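Local coordinates for protein TetR-like transcriptional regulator (Rhodococcus, PDB 3F1B) that probably acts as a DNA-binding transcription factor of the TetR family, recognising a regulatory DNA region and controlling transcription from it, at residues Ala13-Gln18 / Ala44-Pro49; Ser28-Gly31 / Thr35-Asp38; Leu53-Gly56 / Glu60-Ala63; Lys107-Leu112 / Val168-Ala173. All blocks are in the same frame, centred on the assembly; numbering follows the deposited sequence.

Contact 1 (Ala13-Gln18 / Ala44-Pro49). With SO4 (sulfate ion), chain C.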
loop_
_atom_site.group_PDB
_atom_site.type_symbol
_atom_site.label_atom_id
_atom_site.label_comp_id
_atom_site.label_asym_id
_atom_site.label_seq_id
_atom_site.Cartn_x
_atom_site.Cartn_y
_atom_site.Cartn_z
ATOM N N ALA A 13 0.175 -1.230 32.569
ATOM C CA ALA A 13 0.282 -1.553 31.148
ATOM C C ALA A 13 0.092 -3.046 30.842
ATOM O O ALA A 13 0.272 -3.472 29.698
ATOM C CB ALA A 13 1.617 -1.030 30.591
ATOM N N VAL A 14 -0.292 -3.821 31.862
ATOM C CA VAL A 14 -0.468 -5.269 31.740
ATOM C C VAL A 14 -1.845 -5.672 31.216
ATOM O O VAL A 14 -1.940 -6.574 30.377
ATOM C CB VAL A 14 -0.169 -6.004 33.061
ATOM C CG1 VAL A 14 -1.188 -5.647 34.131
ATOM C CG2 VAL A 14 -0.126 -7.505 32.826
ATOM N N ARG A 15 -2.904 -5.025 31.712
ATOM C CA ARG A 15 -4.234 -5.235 31.163
ATOM C C ARG A 15 -4.245 -4.645 29.743
ATOM O O ARG A 15 -4.689 -5.299 28.794
ATOM C CB ARG A 15 -5.293 -4.598 32.058
ATOM C CG ARG A 15 -6.621 -5.367 32.116
ATOM C CD ARG A 15 -6.421 -6.880 32.394
ATOM N NE ARG A 15 -7.611 -7.532 32.970
ATOM C CZ ARG A 15 -7.778 -7.861 34.259
ATOM N NH1 ARG A 15 -6.835 -7.610 35.160
ATOM N NH2 ARG A 15 -8.906 -8.447 34.650
ATOM N N GLU A 16 -3.731 -3.415 29.641
ATOM C CA GLU A 16 -3.361 -2.716 28.400
ATOM C C GLU A 16 -2.769 -3.618 27.317
ATOM O O GLU A 16 -3.367 -3.815 26.257
ATOM C CB GLU A 16 -2.283 -1.686 28.748
ATOM C CG GLU A 16 -1.906 -0.706 27.650
ATOM C CD GLU A 16 -2.686 0.594 27.793
ATOM O OE1 GLU A 16 -3.903 0.592 27.442
ATOM O OE2 GLU A 16 -2.088 1.599 28.282
ATOM N N GLN A 17 -1.586 -4.153 27.607
ATOM C CA GLN A 17 -0.851 -4.957 26.656
ATOM C C GLN A 17 -1.632 -6.189 26.225
ATOM O O GLN A 17 -1.515 -6.608 25.065
ATOM C CB GLN A 17 0.559 -5.291 27.158
ATOM C CG GLN A 17 1.169 -6.611 26.668
ATOM C CD GLN A 17 1.142 -7.707 27.747
ATOM O OE1 GLN A 17 2.187 -8.143 28.219
ATOM N NE2 GLN A 17 -0.058 -8.127 28.163
ATOM N N GLN A 18 -2.456 -6.740 27.113
ATOM C CA GLN A 18 -3.274 -7.883 26.729
ATOM C C GLN A 18 -4.380 -7.506 25.750
ATOM O O GLN A 18 -4.698 -8.285 24.835
ATOM C CB GLN A 18 -3.887 -8.512 27.944
ATOM C CG GLN A 18 -2.984 -9.428 28.656
ATOM C CD GLN A 18 -3.661 -10.013 29.873
ATOM O OE1 GLN A 18 -4.894 -9.956 29.998
ATOM N NE2 GLN A 18 -2.870 -10.562 30.785
ATOM N N ALA A 44 -9.023 -11.159 24.015
ATOM C CA ALA A 44 -8.369 -10.710 25.235
ATOM C C ALA A 44 -8.936 -11.443 26.454
ATOM O O ALA A 44 -8.478 -11.241 27.577
ATOM C CB ALA A 44 -8.540 -9.192 25.377
ATOM N N GLU A 45 -9.937 -12.278 26.218
ATOM C CA GLU A 45 -10.639 -12.993 27.293
ATOM C C GLU A 45 -11.036 -12.070 28.462
ATOM O O GLU A 45 -10.947 -12.435 29.649
ATOM C CB GLU A 45 -9.818 -14.180 27.793
ATOM C CG GLU A 45 -9.067 -14.916 26.694
ATOM C CD GLU A 45 -8.562 -16.280 27.133
ATOM O OE1 GLU A 45 -9.401 -17.123 27.508
ATOM O OE2 GLU A 45 -7.327 -16.512 27.084
ATOM N N ILE A 46 -11.468 -10.867 28.097
ATOM C CA ILE A 46 -11.943 -9.885 29.037
ATOM C C ILE A 46 -13.408 -9.619 28.691
ATOM O O ILE A 46 -13.900 -10.070 27.647
ATOM C CB ILE A 46 -11.020 -8.634 28.996
ATOM C CG1 ILE A 46 -10.674 -8.205 30.410
ATOM C CG2 ILE A 46 -11.566 -7.496 28.121
ATOM C CD1 ILE A 46 -9.950 -9.272 31.195
ATOM N N SER A 47 -14.127 -8.937 29.565
ATOM C CA SER A 47 -15.518 -8.662 29.288
ATOM C C SER A 47 -15.604 -7.502 28.264
ATOM O O SER A 47 -14.670 -6.696 28.152
ATOM C CB SER A 47 -16.258 -8.318 30.582
ATOM O OG SER A 47 -16.786 -7.025 30.481
ATOM N N LYS A 48 -16.708 -7.444 27.515
ATOM C CA LYS A 48 -16.941 -6.391 26.532
ATOM C C LYS A 48 -17.134 -5.018 27.238
ATOM O O LYS A 48 -16.493 -4.031 26.851
ATOM C CB LYS A 48 -18.123 -6.755 25.639
ATOM C CG LYS A 48 -18.223 -5.979 24.354
ATOM C CD LYS A 48 -19.310 -6.594 23.440
ATOM C CE LYS A 48 -19.528 -5.796 22.115
ATOM N NZ LYS A 48 -20.945 -5.956 21.576
ATOM N N PRO A 49 -17.992 -4.960 28.286
ATOM C CA PRO A 49 -18.049 -3.759 29.113
ATOM C C PRO A 49 -16.665 -3.274 29.572
ATOM O O PRO A 49 -16.425 -2.054 29.585
ATOM C CB PRO A 49 -18.896 -4.193 30.327
ATOM C CG PRO A 49 -19.734 -5.337 29.854
ATOM C CD PRO A 49 -19.092 -5.900 28.590
HETATM S S SO4 C . -19.125 -4.448 18.081
HETATM O O1 SO4 C . -18.731 -5.785 18.510
HETATM O O2 SO4 C . -19.620 -3.773 19.287
HETATM O O3 SO4 C . -17.993 -3.728 17.490
HETATM O O4 SO4 C . -20.191 -4.528 17.086
#

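Contact 2 (Ser28-Gly31 / Thr35-Asp38). With SO4 (sulfate ion), chain C.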
loop_
_atom_site.group_PDB
_atom_site.type_symbol
_atom_site.label_atom_id
_atom_site.label_comp_id
_atom_site.label_asym_id
_atom_site.label_seq_id
_atom_site.Cartn_x
_atom_site.Cartn_y
_atom_site.Cartn_z
ATOM N N SER A 28 -5.634 -7.572 12.237
ATOM C CA SER A 28 -4.830 -8.161 11.156
ATOM C C SER A 28 -5.541 -9.376 10.559
ATOM O O SER A 28 -5.532 -9.567 9.354
ATOM C CB SER A 28 -3.399 -8.505 11.597
ATOM O OG SER A 28 -3.387 -9.621 12.467
ATOM N N ASP A 29 -6.170 -10.181 11.405
ATOM C CA ASP A 29 -6.964 -11.301 10.943
ATOM C C ASP A 29 -8.071 -10.872 9.973
ATOM O O ASP A 29 -8.202 -11.432 8.894
ATOM C CB ASP A 29 -7.561 -12.038 12.145
ATOM C CG ASP A 29 -7.919 -13.498 11.834
ATOM O OD1 ASP A 29 -7.425 -14.041 10.819
ATOM O OD2 ASP A 29 -8.688 -14.118 12.612
ATOM N N ARG A 30 -8.839 -9.854 10.339
ATOM C CA ARG A 30 -10.128 -9.590 9.684
ATOM C C ARG A 30 -10.239 -8.230 9.016
ATOM O O ARG A 30 -11.191 -7.985 8.271
ATOM C CB ARG A 30 -11.265 -9.687 10.701
ATOM C CG ARG A 30 -11.257 -10.941 11.551
ATOM C CD ARG A 30 -12.698 -11.437 11.831
ATOM N NE ARG A 30 -13.524 -10.468 12.564
ATOM C CZ ARG A 30 -14.188 -10.726 13.693
ATOM N NH1 ARG A 30 -14.146 -11.937 14.242
ATOM N NH2 ARG A 30 -14.915 -9.774 14.271
ATOM N N GLY A 31 -9.307 -7.335 9.304
ATOM C CA GLY A 31 -9.419 -5.970 8.828
ATOM C C GLY A 31 -10.332 -5.136 9.695
ATOM O O GLY A 31 -11.171 -5.688 10.415
ATOM N N THR A 35 -13.642 -6.431 11.855
ATOM C CA THR A 35 -13.312 -6.642 13.262
ATOM C C THR A 35 -14.392 -6.012 14.154
ATOM O O THR A 35 -14.881 -4.934 13.849
ATOM C CB THR A 35 -11.908 -6.081 13.606
ATOM O OG1 THR A 35 -10.920 -7.065 13.265
ATOM C CG2 THR A 35 -11.783 -5.750 15.083
ATOM N N SER A 36 -14.765 -6.686 15.236
ATOM C CA SER A 36 -15.769 -6.152 16.143
ATOM C C SER A 36 -15.205 -6.084 17.533
ATOM O O SER A 36 -14.257 -6.794 17.866
ATOM C CB SER A 36 -17.013 -7.046 16.155
ATOM O OG SER A 36 -16.719 -8.365 16.615
HETATM N N MSE A 37 -15.792 -5.224 18.351
HETATM C CA MSE A 37 -15.413 -5.138 19.766
HETATM C C MSE A 37 -15.686 -6.478 20.449
HETATM O O MSE A 37 -14.936 -6.912 21.315
HETATM C CB MSE A 37 -16.137 -3.972 20.431
HETATM C CG MSE A 37 -15.654 -2.633 19.910
HETATM SE SE MSE A 37 -13.778 -2.353 20.348
HETATM C CE MSE A 37 -14.087 -1.295 21.937
ATOM N N ASP A 38 -16.738 -7.132 19.989
ATOM C CA ASP A 38 -17.082 -8.480 20.357
ATOM C C ASP A 38 -15.890 -9.409 20.259
ATOM O O ASP A 38 -15.474 -10.024 21.237
ATOM C CB ASP A 38 -18.126 -9.007 19.374
ATOM C CG ASP A 38 -19.552 -8.935 19.907
ATOM O OD1 ASP A 38 -19.770 -8.812 21.143
ATOM O OD2 ASP A 38 -20.474 -9.038 19.062
HETATM S S SO4 C . -19.125 -4.448 18.081
HETATM O O1 SO4 C . -18.731 -5.785 18.510
HETATM O O2 SO4 C . -19.620 -3.773 19.287
HETATM O O3 SO4 C . -17.993 -3.728 17.490
HETATM O O4 SO4 C . -20.191 -4.528 17.086
#

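Contact 3 (Leu53-Gly56 / Glu60-Ala63)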
loop_
_atom_site.group_PDB
_atom_site.type_symbol
_atom_site.label_atom_id
_atom_site.label_comp_id
_atom_site.label_asym_id
_atom_site.label_seq_id
_atom_site.Cartn_x
_atom_site.Cartn_y
_atom_site.Cartn_z
ATOM N N LEU A 53 -14.586 0.444 28.835
ATOM C CA LEU A 53 -14.042 1.297 29.900
ATOM C C LEU A 53 -12.569 1.697 29.651
ATOM O O LEU A 53 -12.066 2.593 30.309
ATOM C CB LEU A 53 -14.242 0.691 31.322
ATOM C CG LEU A 53 -15.652 0.431 31.867
ATOM C CD1 LEU A 53 -15.588 -0.276 33.179
ATOM C CD2 LEU A 53 -16.412 1.728 32.019
ATOM N N TYR A 54 -11.893 1.034 28.712
ATOM C CA TYR A 54 -10.534 1.421 28.344
ATOM C C TYR A 54 -10.560 2.113 27.013
ATOM O O TYR A 54 -9.860 3.112 26.831
ATOM C CB TYR A 54 -9.531 0.249 28.308
ATOM C CG TYR A 54 -9.183 -0.257 29.664
ATOM C CD1 TYR A 54 -8.026 0.168 30.333
ATOM C CD2 TYR A 54 -10.050 -1.142 30.327
ATOM C CE1 TYR A 54 -7.737 -0.308 31.648
ATOM C CE2 TYR A 54 -9.790 -1.613 31.635
ATOM C CZ TYR A 54 -8.640 -1.214 32.281
ATOM O OH TYR A 54 -8.437 -1.734 33.548
ATOM N N TYR A 55 -11.356 1.607 26.074
ATOM C CA TYR A 55 -11.324 2.180 24.734
ATOM C C TYR A 55 -12.564 2.928 24.295
ATOM O O TYR A 55 -12.468 4.109 23.905
ATOM C CB TYR A 55 -10.751 1.202 23.696
ATOM C CG TYR A 55 -9.316 0.928 24.060
ATOM C CD1 TYR A 55 -8.314 1.881 23.771
ATOM C CD2 TYR A 55 -8.968 -0.211 24.799
ATOM C CE1 TYR A 55 -6.995 1.687 24.168
ATOM C CE2 TYR A 55 -7.642 -0.413 25.210
ATOM C CZ TYR A 55 -6.662 0.538 24.865
ATOM O OH TYR A 55 -5.345 0.335 25.234
ATOM N N GLY A 56 -13.732 2.321 24.388
ATOM C CA GLY A 56 -14.898 3.184 24.238
ATOM C C GLY A 56 -15.455 3.183 22.838
ATOM O O GLY A 56 -16.658 3.410 22.668
ATOM N N GLU A 60 -11.091 4.088 18.300
ATOM C CA GLU A 60 -10.235 4.555 19.372
ATOM C C GLU A 60 -9.230 3.464 19.796
ATOM O O GLU A 60 -8.044 3.738 20.007
ATOM C CB GLU A 60 -11.087 4.991 20.557
ATOM C CG GLU A 60 -10.299 5.540 21.744
ATOM C CD GLU A 60 -10.128 7.043 21.687
ATOM O OE1 GLU A 60 -11.140 7.738 21.922
ATOM O OE2 GLU A 60 -9.002 7.541 21.411
ATOM N N LEU A 61 -9.710 2.229 19.885
ATOM C CA LEU A 61 -8.873 1.072 20.121
ATOM C C LEU A 61 -7.910 0.860 18.958
ATOM O O LEU A 61 -6.741 0.508 19.137
ATOM C CB LEU A 61 -9.757 -0.167 20.275
ATOM C CG LEU A 61 -9.222 -1.266 21.190
ATOM C CD1 LEU A 61 -9.963 -2.567 20.990
ATOM C CD2 LEU A 61 -7.728 -1.458 21.063
ATOM N N PHE A 62 -8.432 1.083 17.752
ATOM C CA PHE A 62 -7.664 0.955 16.529
ATOM C C PHE A 62 -6.560 1.968 16.489
ATOM O O PHE A 62 -5.487 1.660 16.052
ATOM C CB PHE A 62 -8.522 1.153 15.279
ATOM C CG PHE A 62 -7.776 0.859 14.033
ATOM C CD1 PHE A 62 -7.410 -0.451 13.728
ATOM C CD2 PHE A 62 -7.372 1.866 13.199
ATOM C CE1 PHE A 62 -6.690 -0.759 12.581
ATOM C CE2 PHE A 62 -6.651 1.578 12.032
ATOM C CZ PHE A 62 -6.306 0.256 11.725
ATOM N N ALA A 63 -6.818 3.183 16.930
ATOM C CA ALA A 63 -5.748 4.170 16.996
ATOM C C ALA A 63 -4.726 3.808 18.113
ATOM O O ALA A 63 -3.528 4.020 17.941
ATOM C CB ALA A 63 -6.354 5.573 17.229
#

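Contact 4 (Lys107-Leu112 / Val168-Ala173)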
loop_
_atom_site.group_PDB
_atom_site.type_symbol
_atom_site.label_atom_id
_atom_site.label_comp_id
_atom_site.label_asym_id
_atom_site.label_seq_id
_atom_site.Cartn_x
_atom_site.Cartn_y
_atom_site.Cartn_z
ATOM N N LYS A 107 1.807 -9.521 12.332
ATOM C CA LYS A 107 0.463 -9.087 12.582
ATOM C C LYS A 107 0.426 -7.542 12.645
ATOM O O LYS A 107 -0.537 -6.892 12.194
ATOM C CB LYS A 107 -0.035 -9.791 13.839
ATOM C CG LYS A 107 -0.439 -11.256 13.591
ATOM C CD LYS A 107 0.140 -12.278 14.625
ATOM C CE LYS A 107 1.298 -13.183 14.033
ATOM N NZ LYS A 107 2.682 -12.587 14.197
ATOM N N SER A 108 1.507 -6.965 13.159
ATOM C CA SER A 108 1.534 -5.562 13.417
ATOM C C SER A 108 1.962 -4.830 12.178
ATOM O O SER A 108 1.549 -3.681 11.970
ATOM C CB SER A 108 2.437 -5.228 14.599
ATOM O OG SER A 108 3.536 -6.111 14.670
ATOM N N TRP A 109 2.753 -5.502 11.341
ATOM C CA TRP A 109 3.059 -4.982 10.036
ATOM C C TRP A 109 1.805 -4.884 9.198
ATOM O O TRP A 109 1.610 -3.894 8.504
ATOM C CB TRP A 109 4.055 -5.866 9.310
ATOM C CG TRP A 109 4.165 -5.470 7.880
ATOM C CD1 TRP A 109 3.764 -6.194 6.801
ATOM C CD2 TRP A 109 4.680 -4.199 7.358
ATOM N NE1 TRP A 109 4.016 -5.473 5.632
ATOM C CE2 TRP A 109 4.587 -4.260 5.951
ATOM C CE3 TRP A 109 5.194 -3.025 7.957
ATOM C CZ2 TRP A 109 4.984 -3.191 5.118
ATOM C CZ3 TRP A 109 5.572 -1.972 7.134
ATOM C CH2 TRP A 109 5.474 -2.068 5.719
HETATM N N MSE A 110 0.950 -5.896 9.273
HETATM C CA MSE A 110 -0.310 -5.853 8.551
HETATM C C MSE A 110 -1.232 -4.709 8.934
HETATM O O MSE A 110 -1.797 -4.042 8.040
HETATM C CB MSE A 110 -1.058 -7.165 8.699
HETATM C CG MSE A 110 -0.462 -8.231 7.823
HETATM SE SE MSE A 110 -1.146 -9.953 8.377
HETATM C CE MSE A 110 -2.839 -9.870 7.367
ATOM N N VAL A 111 -1.400 -4.479 10.249
ATOM C CA VAL A 111 -2.219 -3.358 10.729
ATOM C C VAL A 111 -1.604 -2.036 10.194
ATOM O O VAL A 111 -2.307 -1.162 9.637
ATOM C CB VAL A 111 -2.394 -3.427 12.268
ATOM C CG1 VAL A 111 -2.969 -2.150 12.824
ATOM C CG2 VAL A 111 -3.304 -4.613 12.652
ATOM N N LEU A 112 -0.280 -1.946 10.264
ATOM C CA LEU A 112 0.420 -0.727 9.929
ATOM C C LEU A 112 0.344 -0.434 8.443
ATOM O O LEU A 112 -0.023 0.661 8.037
ATOM C CB LEU A 112 1.878 -0.832 10.341
ATOM C CG LEU A 112 2.333 -0.131 11.606
ATOM C CD1 LEU A 112 1.251 0.324 12.583
ATOM C CD2 LEU A 112 3.366 -0.976 12.288
ATOM N N VAL A 168 8.119 -5.746 -0.372
ATOM C CA VAL A 168 9.037 -6.845 -0.049
ATOM C C VAL A 168 8.806 -7.285 1.422
ATOM O O VAL A 168 8.698 -8.476 1.704
ATOM C CB VAL A 168 10.525 -6.450 -0.352
ATOM C CG1 VAL A 168 11.509 -7.368 0.369
ATOM C CG2 VAL A 168 10.800 -6.523 -1.877
ATOM N N ALA A 169 8.697 -6.300 2.310
ATOM C CA ALA A 169 8.270 -6.492 3.660
ATOM C C ALA A 169 7.071 -7.428 3.683
ATOM O O ALA A 169 7.099 -8.402 4.424
ATOM C CB ALA A 169 7.935 -5.162 4.303
ATOM N N ASP A 170 6.049 -7.174 2.870
ATOM C CA ASP A 170 4.873 -8.101 2.757
ATOM C C ASP A 170 5.260 -9.550 2.583
ATOM O O ASP A 170 4.738 -10.421 3.228
ATOM C CB ASP A 170 4.017 -7.774 1.530
ATOM C CG ASP A 170 2.635 -7.277 1.881
ATOM O OD1 ASP A 170 2.323 -7.171 3.096
ATOM O OD2 ASP A 170 1.843 -6.990 0.923
ATOM N N ARG A 171 6.166 -9.810 1.663
ATOM C CA ARG A 171 6.626 -11.160 1.442
ATOM C C ARG A 171 7.518 -11.672 2.595
ATOM O O ARG A 171 7.449 -12.841 2.926
ATOM C CB ARG A 171 7.349 -11.259 0.098
ATOM C CG ARG A 171 6.444 -11.020 -1.087
ATOM C CD ARG A 171 5.516 -12.182 -1.360
ATOM N NE ARG A 171 4.317 -11.708 -2.061
ATOM C CZ ARG A 171 3.940 -12.055 -3.302
ATOM N NH1 ARG A 171 4.644 -12.915 -4.057
ATOM N NH2 ARG A 171 2.824 -11.537 -3.794
ATOM N N VAL A 172 8.358 -10.822 3.175
ATOM C CA VAL A 172 9.057 -11.169 4.393
ATOM C C VAL A 172 8.045 -11.536 5.509
ATOM O O VAL A 172 8.119 -12.616 6.055
ATOM C CB VAL A 172 10.042 -10.047 4.833
ATOM C CG1 VAL A 172 10.481 -10.234 6.268
ATOM C CG2 VAL A 172 11.225 -9.996 3.896
ATOM N N ALA A 173 7.070 -10.684 5.810
ATOM C CA ALA A 173 6.045 -11.024 6.836
ATOM C C ALA A 173 5.393 -12.364 6.557
ATOM O O ALA A 173 5.025 -13.071 7.463
ATOM C CB ALA A 173 4.979 -9.953 6.923
#

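Contact 1 (Ala13-Gln18 / Ala44-Pro49)
Arg15, on the first helix (12-30), reaches across to Ile46 in the turn of the predicted helix-turn-helix, and this is the closer half of a small surface contact. The Ile46 CD1 methyl sits 3.4 Å from Arg15 NE, at the edge of the guanidinium and near its plane; Arg15 NH2 lies 3.7 Å from the same methyl. The arginine chain leaves its helix and bends at chi2 (49°), which swings the guanidinium over to the turn, where the two side chains cross obliquely. Its NH1 makes a weak hydrogen bond to Arg9 O. Ile46 also packs on Met19, so Arg15 and Met19, both on helix 12-30, lie against the isoleucine.

The other half is looser. Gln18 and Ala44 have the nearest CA atoms across the segments, 6.0 Å apart, yet their closest touch is the backbone Gln18 O against Ala44 CB at 4.0 Å. The amide of Gln18 makes no polar bond to the turn, and Ala44 finds further cover on Ala22.

Within 44-49 the chain turns sharply. Glu45, with positive phi, closes helix 37-43 in a Schellman motif, and Ser47 is the N-cap of helix 48-54, its OG bonded to Met50 N. Beyond the cap an extended Lys48, CG anti to the backbone N (chi1 -163°), carries NZ to a salt bridge with Asp38 and a weak 3.4 Å bond to O2 of a sulfate, probably a crystallisation ion. Only van der Waals touches join the two segments: the Schellman motif and the Ser47 cap finish the turn's own helix ends, while its carbon atoms rest against Arg15 and the Gln18 carbonyl.

Contact 2 (Ser28-Gly31 / Thr35-Asp38)
Arg30 lies along the backbone of Thr35 and Ser36, spanning the turn between helix 12-30 and helix 37-43, the first helix of the predicted helix-turn-helix. Its CG is anti to the carbonyl carbon (chi1 -50°) and the chain bends at chi2 and chi3, which lays the guanidinium obliquely near Thr35 CA, 3.7 Å from Arg30 NH2. Ser36 CB lies at the guanidinium edge, in its plane, and NH2 gives Ser36 OG a weak bond of 3.3 Å, bent to 129°. The firmer partner is Glu34 O, which takes NE, while Ser36 OG mainly caps Ala39 N.

Thr35 sets OG1 beside its own backbone N. From there OG1 and the backbone N both reach Gly31 O, at 3.2 and 3.0 Å, two weak bonds on one carbonyl that close the turn. Gly31 leaves the helix with positive phi, and Thr35 packs on Val26, Phe27 and Ile40.

With an alanine replacing Arg30, Glu34 O would probably lose its NE donor and Ser36 OG its weak NH2 bond, uncovering the backbone at Thr35.

At the start of helix 37-43, the backbone N atoms of Met37 (a selenomethionine) and Asp38 each bind the sulfate at 2.8 Å, nearly straight, to O3 and O1. Two backbone N-H groups at a helix N-terminus thus grip one anion, a geometry consistent with a site where a DNA phosphate could sit.

Contact 3 (Leu53-Gly56 / Glu60-Ala63)
Tyr55 lays one face of its ring against Leu61, where the end of the predicted helix-turn-helix meets helix 58-77 of this TetR-family DNA-binding domain. Leu61 CG is 3.6 Å from Tyr55 CG and 4.0 Å from the ring centroid, 29° off the normal, a CH-pi contact over the face. Leu61 CD2 stands above the same ring, over its centre, and the two side chains cross at about a right angle. Nearer the backbones, Tyr55 CB touches Leu61 CB at 3.8 Å, continuing the apolar seam.

The second touch involves the main chain. Glu60 has CG anti to its own N (chi1 -179°), which lays the aliphatic part of the chain against the tyrosine carbonyl: Glu60 CG lies 3.4 Å from Tyr55 O. Glu60 N is bonded to Ser57 OG, three residues back. Gly56, with positive phi, ends the preceding helix.

Farther out, helix 12-30 backs both main residues: Tyr55 and Leu61 rest on Leu20, and Leu61 on Ala23 too. Met37 and Ile40 of helix 37-43 also touch Leu61, so this residue of helix 58-77 packs on both helices 12-30 and 37-43. The next residue, Phe62, is directed away and packs edge-to-face with Phe27 and Phe32.

A serine in place of Tyr55 would probably open a gap beside Leu61 and leave Glu16 without its hydroxyl partner.

At the far end of the ring, Tyr55 OH makes a weak hydrogen bond to Glu16 OE1 on helix 12-30.

Contact 4 (Lys107-Leu112 / Val168-Ala173)
Trp109 NE1 donates to Asp170 OD1, the one hydrogen bond between segments 107-112 and 168-173, in the all-helical C-terminal domain of the TetR fold. It is weak: 3.5 Å long with an N-H...O angle of 149°. The carboxylate oxygen lies at the indole edge, near its plane, although the carboxylate itself is turned 87° from the ring. The indole thus offers its N-H outward in its own plane, while the carboxylate stands almost upright to it.

Trp109 reaches the other helix because CG is anti to the backbone N (chi1 169°). Ala169 CB then lies 3.5 Å above the indole plane, displaced toward the rim and nearest to Trp109 CZ2. One turn on, Ala173 CB approaches Trp109 CD1 at 4.0 Å. Two alanines and an aspartate, all on one side of helix 168-173, therefore take up the indole. The helices run antiparallel at 149°, with axes 10.2 Å apart, a separation bridged by the large ring and the small alanines together.

Helix 87-104 adds to the surroundings: Phe98 meets the indole edge-to-face and Val102 packs on it, while Tyr113 of the same helix as the tryptophan stacks with the ring. The flank of helix 153-173 also faces the dimer partner, with Asp170 packing on Gln127 of the second subunit and Arg171 NH2 forming a salt bridge to Asp131 OD2 of that subunit.

Contacts 1, 2 and 3 cluster in the DNA-binding domain, with centres 11 to 15 Å apart, while contact 4 lies in the C-terminal domain, about 17 Å from contact 2 and 24 Å from contact 1, centre to centre. Contacts 1 and 2 share the sulfate, which may mark where the predicted helix-turn-helix would meet a DNA phosphate, and are tied by the Lys48-Asp38 salt bridge. Contacts 1 and 3 meet at Glu16 and Tyr55; contacts 2 and 3 through the selenium of Met37, whose SE lies 3.9 Å from Leu61 CD1. The two domains touch at Ser28, among other places: its CB lies 3.3 Å from Lys107 O, and Phe62 meets Val111.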